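Long-range contacts in lipid A deacylase PagL (Pseudomonas aeruginosa, PDB 2ERV), which hydrolyses the ester at the 3 position of lipid A in lipopolysaccharide, releasing a primary fatty acyl chain, as an outer-membrane β-barrel enzyme: residues G51-G56 and G90-D95; A86-T91 and S101-D106; Q96-S101 and D137-Y142. All blocks are in the same frame, centred on the assembly; numbering follows the deposited sequence.

Interaction 1 (G51-G56 and G90-D95); sequences GDEGAG and GTRVGD
The carboxylates of D52 and D95 stack face on face, their planes 16° apart and their OD1 atoms 3.6 Å from each other. R92 is met at the rim of its guanidinium: E53 OE1 lies in the guanidinium plane and accepts from NE, on its syn side though tilted out of the carboxylate plane, at 2.9 Å in a salt bridge. The E53 chain bends at chi2 (-84°), which carries CD back toward R92, while its CG rests against D95 O at 3.3 Å. D52 N also donates to D95 OD1, on its anti side, at 2.8 Å, which should offset part of the repulsion in the stack.

Residues 92-97 make a tight β-hairpin, and G94 and D95 form its type II' turn. The first turn position needs positive phi (55° at G94), which suits glycine. The turn leaves G94 O facing the 51-56 loop, between strands 35-48 and 57-70, where it accepts from E53 N at 2.9 Å and G54 N at 3.2 Å. G51 and G54 bring bare backbone against D95 OD1 and R92 O, where a CB would have no room. A water that accepts from G94 N lies 2.6 Å from A55 O.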
loop_
_atom_site.group_PDB
_atom_site.type_symbol
_atom_site.label_atom_id
_atom_site.label_comp_id
_atom_site.label_asym_id
_atom_site.label_seq_id
_atom_site.Cartn_x
_atom_site.Cartn_y
_atom_site.Cartn_z
ATOM N N GLY A 51 15.128 4.553 -12.713
ATOM C CA GLY A 51 14.710 5.559 -13.665
ATOM C C GLY A 51 15.895 6.497 -13.805
ATOM O O GLY A 51 17.026 6.080 -13.623
ATOM N N ASP A 52 15.670 7.780 -14.033
ATOM C CA ASP A 52 16.851 8.599 -14.229
ATOM C C ASP A 52 17.543 9.100 -12.961
ATOM O O ASP A 52 18.670 9.626 -13.039
ATOM C CB ASP A 52 16.613 9.654 -15.297
ATOM C CG ASP A 52 15.611 10.662 -14.900
ATOM O OD1 ASP A 52 15.531 10.979 -13.680
ATOM O OD2 ASP A 52 14.866 11.227 -15.745
ATOM N N GLU A 53 16.919 8.916 -11.788
ATOM C CA GLU A 53 17.605 9.247 -10.519
ATOM C C GLU A 53 18.324 8.145 -9.755
ATOM O O GLU A 53 19.433 8.382 -9.233
ATOM C CB GLU A 53 16.687 9.998 -9.570
ATOM C CG GLU A 53 16.292 11.335 -10.108
ATOM C CD GLU A 53 17.327 12.401 -9.826
ATOM O OE1 GLU A 53 18.423 12.097 -9.323
ATOM O OE2 GLU A 53 17.009 13.555 -10.097
ATOM N N GLY A 54 17.661 6.982 -9.605
ATOM C CA GLY A 54 18.278 5.779 -9.044
ATOM C C GLY A 54 18.159 4.559 -9.963
ATOM O O GLY A 54 17.265 4.514 -10.857
ATOM N N ALA A 55 19.075 3.596 -9.806
ATOM C CA ALA A 55 18.858 2.251 -10.349
ATOM C C ALA A 55 17.742 1.693 -9.471
ATOM O O ALA A 55 17.107 2.456 -8.714
ATOM C CB ALA A 55 20.141 1.389 -10.261
ATOM N N GLY A 56 17.492 0.389 -9.547
ATOM C CA GLY A 56 16.410 -0.205 -8.769
ATOM C C GLY A 56 16.629 -0.033 -7.282
ATOM O O GLY A 56 17.751 -0.148 -6.805
ATOM N N GLY A 90 17.616 3.952 -0.717
ATOM C CA GLY A 90 18.410 5.159 -1.095
ATOM C C GLY A 90 17.483 6.359 -1.141
ATOM O O GLY A 90 16.274 6.217 -0.911
ATOM N N THR A 91 18.018 7.546 -1.410
ATOM C CA THR A 91 17.185 8.742 -1.449
ATOM C C THR A 91 16.704 9.057 -2.860
ATOM O O THR A 91 15.870 9.948 -3.027
ATOM C CB THR A 91 17.955 9.966 -0.914
ATOM O OG1 THR A 91 19.168 10.095 -1.651
ATOM C CG2 THR A 91 18.462 9.752 0.540
ATOM N N ARG A 92 17.264 8.399 -3.871
ATOM C CA ARG A 92 16.813 8.582 -5.257
ATOM C C ARG A 92 16.173 7.290 -5.744
ATOM O O ARG A 92 16.766 6.242 -5.647
ATOM C CB ARG A 92 17.987 8.922 -6.159
ATOM C CG ARG A 92 18.498 10.336 -5.975
ATOM C CD ARG A 92 19.877 10.544 -6.619
ATOM N NE ARG A 92 20.039 11.976 -6.872
ATOM C CZ ARG A 92 20.641 12.799 -6.047
ATOM N NH1 ARG A 92 21.140 12.329 -4.913
ATOM N NH2 ARG A 92 20.726 14.097 -6.331
ATOM N N VAL A 93 14.943 7.369 -6.225
ATOM C CA VAL A 93 14.157 6.191 -6.593
ATOM C C VAL A 93 13.441 6.562 -7.884
ATOM O O VAL A 93 12.856 7.654 -7.986
ATOM C CB VAL A 93 13.090 5.870 -5.502
ATOM C CG1 VAL A 93 12.292 4.601 -5.813
ATOM C CG2 VAL A 93 13.763 5.727 -4.101
ATOM N N GLY A 94 13.505 5.675 -8.868
ATOM C CA GLY A 94 12.908 5.925 -10.155
ATOM C C GLY A 94 13.460 7.225 -10.701
ATOM O O GLY A 94 14.676 7.426 -10.689
ATOM N N ASP A 95 12.572 8.120 -11.123
ATOM C CA ASP A 95 12.970 9.441 -11.601
ATOM C C ASP A 95 12.985 10.471 -10.468
ATOM O O ASP A 95 13.066 11.653 -10.740
ATOM C CB ASP A 95 11.979 9.950 -12.661
ATOM C CG ASP A 95 12.070 9.228 -13.987
ATOM O OD1 ASP A 95 13.001 8.411 -14.244
ATOM O OD2 ASP A 95 11.195 9.426 -14.851
HETATM O O HOH W 1 14.564 2.997 -8.246
#

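Interaction 2 (A86-T91 and S101-D106); sequences AAFSGT and SLNFED. With CA (calcium ion), chain C.
A86 and N103 form an antiparallel hydrogen-bonded pair, A86 N to N103 O at 2.8 Å and N103 N to A86 O at 2.9 Å; A87 and L102 follow as a non-hydrogen-bonded pair. These bonds join strands 75-88 and 102-114, neighbours in the barrel wall. The pairing runs on to F88 N, which donates to S101 O from above the carbonyl plane.

One side chain extends the backbone ladder. S101 OG, anti to its own backbone N (chi1 161°), donates to F88 O on an in-plane lone pair over a short 2.6 Å. A small hydroxyl suits a place where the strands part toward the 89-100 connection.

Apolar contact is light on the A87 and L102 face: A87 CB meets L102 CD2 at 4.0 Å, a small methyl beside a leucine on the barrel surface. On the other face A86 is buried, its CB against N103 O and beside S61 and Y127. The buried F88 ring meets W48 and, edge-to-face, Y127. The F88 ring and the N103 amide stand almost perpendicular, with ND2 3.8 Å from CD2, and the ring edge also points at S101 O. N103 ND2 is held mainly by S100 O, with a weak bond to S101 O, and its side chain touches N129, a residue critical for activity.

Further along, D106 OD2 binds a calcium ion at 2.5 Å. Hydroxyl and amide thus satisfy carbonyls where strand pairing runs out, and the bonds on N103 ND2 fix the amide that touches N129, consistent with a second-shell role beside the active site.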
loop_
_atom_site.group_PDB
_atom_site.type_symbol
_atom_site.label_atom_id
_atom_site.label_comp_id
_atom_site.label_asym_id
_atom_site.label_seq_id
_atom_site.Cartn_x
_atom_site.Cartn_y
_atom_site.Cartn_z
ATOM N N ALA A 86 7.790 4.380 5.955
ATOM C CA ALA A 86 8.564 3.608 4.974
ATOM C C ALA A 86 10.030 4.024 5.042
ATOM O O ALA A 86 10.329 5.203 5.258
ATOM C CB ALA A 86 8.028 3.862 3.546
ATOM N N ALA A 87 10.930 3.062 4.808
ATOM C CA ALA A 87 12.357 3.316 4.707
ATOM C C ALA A 87 12.803 2.789 3.351
ATOM O O ALA A 87 12.567 1.611 3.057
ATOM C CB ALA A 87 13.123 2.567 5.851
ATOM N N PHE A 88 13.421 3.661 2.546
ATOM C CA PHE A 88 13.926 3.285 1.250
ATOM C C PHE A 88 15.425 2.971 1.340
ATOM O O PHE A 88 16.139 3.477 2.246
ATOM C CB PHE A 88 13.680 4.395 0.204
ATOM C CG PHE A 88 12.220 4.515 -0.240
ATOM C CD1 PHE A 88 11.835 4.115 -1.522
ATOM C CD2 PHE A 88 11.258 5.074 0.600
ATOM C CE1 PHE A 88 10.450 4.249 -1.963
ATOM C CE2 PHE A 88 9.878 5.181 0.203
ATOM C CZ PHE A 88 9.494 4.790 -1.094
ATOM N N SER A 89 15.883 2.157 0.397
ATOM C CA SER A 89 17.292 1.756 0.340
ATOM C C SER A 89 18.194 2.866 -0.191
ATOM O O SER A 89 19.424 2.743 -0.110
ATOM C CB SER A 89 17.440 0.453 -0.462
ATOM O OG SER A 89 17.214 0.706 -1.832
ATOM N N GLY A 90 17.616 3.952 -0.717
ATOM C CA GLY A 90 18.410 5.159 -1.095
ATOM C C GLY A 90 17.483 6.359 -1.141
ATOM O O GLY A 90 16.274 6.217 -0.911
ATOM N N THR A 91 18.018 7.546 -1.410
ATOM C CA THR A 91 17.185 8.742 -1.449
ATOM C C THR A 91 16.704 9.057 -2.860
ATOM O O THR A 91 15.870 9.948 -3.027
ATOM C CB THR A 91 17.955 9.966 -0.914
ATOM O OG1 THR A 91 19.168 10.095 -1.651
ATOM C CG2 THR A 91 18.462 9.752 0.540
ATOM N N SER A 101 15.691 8.861 2.976
ATOM C CA SER A 101 15.391 7.431 2.968
ATOM C C SER A 101 14.078 7.190 3.703
ATOM O O SER A 101 13.226 6.425 3.237
ATOM C CB SER A 101 16.496 6.640 3.706
ATOM O OG SER A 101 15.963 5.337 4.079
ATOM N N LEU A 102 13.902 7.851 4.846
ATOM C CA LEU A 102 12.685 7.723 5.636
ATOM C C LEU A 102 11.561 8.627 5.116
ATOM O O LEU A 102 11.784 9.833 4.834
ATOM C CB LEU A 102 12.929 8.060 7.104
ATOM C CG LEU A 102 14.090 7.411 7.859
ATOM C CD1 LEU A 102 14.056 7.945 9.307
ATOM C CD2 LEU A 102 13.942 5.912 7.834
ATOM N N ASN A 103 10.355 8.044 5.011
ATOM C CA ASN A 103 9.233 8.725 4.376
ATOM C C ASN A 103 7.941 8.236 4.983
ATOM O O ASN A 103 7.898 7.125 5.528
ATOM C CB ASN A 103 9.212 8.466 2.854
ATOM C CG ASN A 103 10.241 9.286 2.091
ATOM O OD1 ASN A 103 10.003 10.457 1.802
ATOM N ND2 ASN A 103 11.388 8.686 1.770
ATOM N N PHE A 104 6.876 9.037 4.854
ATOM C CA PHE A 104 5.545 8.585 5.246
ATOM C C PHE A 104 4.984 7.793 4.065
ATOM O O PHE A 104 5.446 7.942 2.945
ATOM C CB PHE A 104 4.624 9.771 5.540
ATOM C CG PHE A 104 5.104 10.672 6.673
ATOM C CD1 PHE A 104 4.725 10.411 7.985
ATOM C CD2 PHE A 104 5.890 11.788 6.410
ATOM C CE1 PHE A 104 5.165 11.235 9.036
ATOM C CE2 PHE A 104 6.323 12.636 7.466
ATOM C CZ PHE A 104 5.954 12.334 8.784
ATOM N N GLU A 105 4.008 6.946 4.340
ATOM C CA GLU A 105 3.286 6.194 3.323
ATOM C C GLU A 105 1.832 6.566 3.490
ATOM O O GLU A 105 1.302 6.300 4.549
ATOM C CB GLU A 105 3.379 4.693 3.614
ATOM C CG GLU A 105 2.661 3.800 2.591
ATOM C CD GLU A 105 2.797 2.313 2.914
ATOM O OE1 GLU A 105 2.426 1.930 4.055
ATOM O OE2 GLU A 105 3.307 1.522 2.036
ATOM N N ASP A 106 1.204 7.200 2.490
ATOM C CA ASP A 106 -0.248 7.483 2.496
ATOM C C ASP A 106 -0.901 6.646 1.425
ATOM O O ASP A 106 -0.427 6.650 0.279
ATOM C CB ASP A 106 -0.507 8.953 2.133
ATOM C CG ASP A 106 0.017 9.924 3.178
ATOM O OD1 ASP A 106 -0.183 9.719 4.397
ATOM O OD2 ASP A 106 0.730 10.893 2.875
HETATM CA CA CA C . -0.114 12.673 4.337
#

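Interaction 3 (Q96-S101 and D137-Y142); sequences QNLGSS and DGIESY. With CXE (pentaethylene glycol monodecyl ether), chain E.
D137 pairs with N97 as a strand residue would, but with its carboxylate in place of a carbonyl. N97 N donates to D137 OD2 at 2.8 Å, from well above the carboxylate plane, and D137 N returns a bond of 2.9 Å to N97 O. Aspartate suits the spot because its short side chain folds back beside its own backbone N (chi1 -75° for CG), so one residue both gives and takes.

N97 has its own role: OD1 accepts from G99 N, an Asx turn that bends the chain out of the 92-97 hairpin, and G99 takes the positive phi (86°) of that bend. Q96 NE2 approaches G138 O nearly in line with its C=O, 3.1 Å away, with G138 O close to the plane of the Q96 amide. A bend at chi2 brings CD of Q96 near G138 O, with CG 3.8 Å from I139 CG1. L98 packs on the same backbone, its CD2 at 3.6 Å from G138 C and 4.1 Å from I139 CG2. G138 has positive phi, which favours glycine, and a water accepts from G138 N and donates to L98 O.

Strand 139-149 starts here, and the next residue, the charge-relay E140, bonds through OE2 to ND1 of the catalytic H126. The Q96 amide and the water satisfy G138 O and N, just before E140, while the D137 carboxylate satisfies N97 N; this is consistent with second-shell positioning of the triad.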
loop_
_atom_site.group_PDB
_atom_site.type_symbol
_atom_site.label_atom_id
_atom_site.label_comp_id
_atom_site.label_asym_id
_atom_site.label_seq_id
_atom_site.Cartn_x
_atom_site.Cartn_y
_atom_site.Cartn_z
ATOM N N GLN A 96 12.888 10.046 -9.199
ATOM C CA GLN A 96 12.562 10.974 -8.094
ATOM C C GLN A 96 13.697 11.133 -7.083
ATOM O O GLN A 96 14.322 10.170 -6.712
ATOM C CB GLN A 96 11.319 10.501 -7.317
ATOM C CG GLN A 96 10.034 10.217 -8.163
ATOM C CD GLN A 96 9.606 11.402 -9.029
ATOM O OE1 GLN A 96 9.829 11.379 -10.237
ATOM N NE2 GLN A 96 8.968 12.406 -8.424
ATOM N N ASN A 97 13.948 12.365 -6.639
ATOM C CA ASN A 97 14.861 12.584 -5.517
ATOM C C ASN A 97 14.015 12.823 -4.301
ATOM O O ASN A 97 13.403 13.891 -4.156
ATOM C CB ASN A 97 15.788 13.753 -5.801
ATOM C CG ASN A 97 16.830 13.979 -4.696
ATOM O OD1 ASN A 97 16.772 13.402 -3.624
ATOM N ND2 ASN A 97 17.745 14.880 -4.955
ATOM N N LEU A 98 13.906 11.799 -3.463
ATOM C CA LEU A 98 13.077 11.866 -2.262
ATOM C C LEU A 98 13.654 12.733 -1.138
ATOM O O LEU A 98 12.929 13.114 -0.205
ATOM C CB LEU A 98 12.847 10.469 -1.723
ATOM C CG LEU A 98 12.210 9.454 -2.679
ATOM C CD1 LEU A 98 12.086 8.158 -1.943
ATOM C CD2 LEU A 98 10.847 10.014 -3.057
ATOM N N GLY A 99 14.963 12.982 -1.185
ATOM C CA GLY A 99 15.623 13.774 -0.135
ATOM C C GLY A 99 16.053 12.935 1.047
ATOM O O GLY A 99 17.208 12.999 1.488
ATOM N N SER A 100 15.122 12.140 1.553
ATOM C CA SER A 100 15.368 11.252 2.676
ATOM C C SER A 100 15.014 9.798 2.317
ATOM O O SER A 100 14.151 9.558 1.469
ATOM C CB SER A 100 14.548 11.697 3.882
ATOM O OG SER A 100 13.153 11.632 3.644
ATOM N N SER A 101 15.691 8.861 2.976
ATOM C CA SER A 101 15.391 7.431 2.968
ATOM C C SER A 101 14.078 7.190 3.703
ATOM O O SER A 101 13.226 6.425 3.237
ATOM C CB SER A 101 16.496 6.640 3.706
ATOM O OG SER A 101 15.963 5.337 4.079
ATOM N N ASP A 137 10.759 14.957 -3.576
ATOM C CA ASP A 137 10.020 14.862 -4.833
ATOM C C ASP A 137 8.732 14.025 -4.661
ATOM O O ASP A 137 7.802 14.127 -5.462
ATOM C CB ASP A 137 10.845 14.228 -5.937
ATOM C CG ASP A 137 11.915 15.142 -6.508
ATOM O OD1 ASP A 137 11.995 16.342 -6.141
ATOM O OD2 ASP A 137 12.698 14.726 -7.393
ATOM N N GLY A 138 8.715 13.188 -3.637
ATOM C CA GLY A 138 7.673 12.159 -3.436
ATOM C C GLY A 138 7.723 11.112 -4.553
ATOM O O GLY A 138 8.299 11.351 -5.611
ATOM N N ILE A 139 7.078 9.967 -4.347
ATOM C CA ILE A 139 6.880 9.009 -5.430
ATOM C C ILE A 139 5.588 8.220 -5.107
ATOM O O ILE A 139 5.149 8.140 -3.940
ATOM C CB ILE A 139 8.087 8.042 -5.525
ATOM C CG1 ILE A 139 8.090 7.216 -6.860
ATOM C CG2 ILE A 139 8.140 7.167 -4.301
ATOM C CD1 ILE A 139 9.397 6.450 -7.130
ATOM N N GLU A 140 5.001 7.624 -6.136
ATOM C CA GLU A 140 3.699 6.987 -5.985
ATOM C C GLU A 140 3.761 5.630 -6.636
ATOM O O GLU A 140 4.590 5.428 -7.543
ATOM C CB GLU A 140 2.608 7.807 -6.692
ATOM C CG GLU A 140 2.294 9.188 -6.070
ATOM C CD GLU A 140 3.305 10.283 -6.440
ATOM O OE1 GLU A 140 3.603 10.435 -7.649
ATOM O OE2 GLU A 140 3.797 11.008 -5.508
ATOM N N SER A 141 2.870 4.741 -6.206
ATOM C CA SER A 141 2.707 3.417 -6.809
ATOM C C SER A 141 1.181 3.186 -6.969
ATOM O O SER A 141 0.404 3.312 -6.013
ATOM C CB SER A 141 3.345 2.329 -5.918
ATOM O OG SER A 141 3.106 1.006 -6.445
ATOM N N TYR A 142 0.757 2.921 -8.195
ATOM C CA TYR A 142 -0.653 2.601 -8.505
ATOM C C TYR A 142 -0.718 1.139 -8.928
ATOM O O TYR A 142 -0.164 0.777 -9.974
ATOM C CB TYR A 142 -1.150 3.497 -9.661
ATOM C CG TYR A 142 -0.966 4.990 -9.383
ATOM C CD1 TYR A 142 -1.935 5.701 -8.676
ATOM C CD2 TYR A 142 0.155 5.679 -9.842
ATOM C CE1 TYR A 142 -1.784 7.068 -8.385
ATOM C CE2 TYR A 142 0.304 7.052 -9.586
ATOM C CZ TYR A 142 -0.682 7.728 -8.855
ATOM O OH TYR A 142 -0.568 9.074 -8.546
HETATM C C10 CXE E . 1.699 -1.934 -16.219
HETATM O O11 CXE E . 1.555 -2.005 -14.800
HETATM C C12 CXE E . 0.446 -1.224 -14.368
HETATM C C13 CXE E . -0.585 -2.116 -13.681
HETATM O O14 CXE E . -1.150 -1.360 -12.613
HETATM C C15 CXE E . -2.568 -1.285 -12.643
HETATM C C16 CXE E . -2.985 0.081 -12.140
HETATM O O17 CXE E . -4.072 -0.102 -11.256
HETATM C C18 CXE E . -4.929 1.034 -11.204
HETATM C C19 CXE E . -4.996 1.586 -9.788
HETATM O O20 CXE E . -4.939 3.011 -9.868
HETATM C C21 CXE E . -6.085 3.685 -9.335
HETATM C C22 CXE E . -6.236 3.301 -7.874
HETATM O O23 CXE E . -7.184 4.143 -7.224
HETATM C C24 CXE E . -7.507 3.617 -5.941
HETATM C C25 CXE E . -9.014 3.662 -5.850
HETATM O O26 CXE E . -9.368 3.849 -4.496
HETATM O O HOH W 2 10.056 12.725 -1.071
#

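How the interactions relate
Interaction 2 belongs to the barrel wall, where regular strand pairing dominates and its inward face is buried; interactions 1 and 3 lie at or beyond the ends of the barrel strands and rely on turns, charged groups and waters. Interaction 1 is the more outlying, with paired and like charges at the surface, whereas interaction 3 mixes polar bonds with L98 and I139 packing beside the catalytic residues. The 92-97 hairpin ties them together: its first strand and turn serve interaction 1, its second interaction 3, and its two ends leave from the strands of interaction 2. V93 CG2 packs on F88 CD1, L98 CD1 lies against N103 ND2, and T91 O probably accepts a hydrogen bond from L98 N.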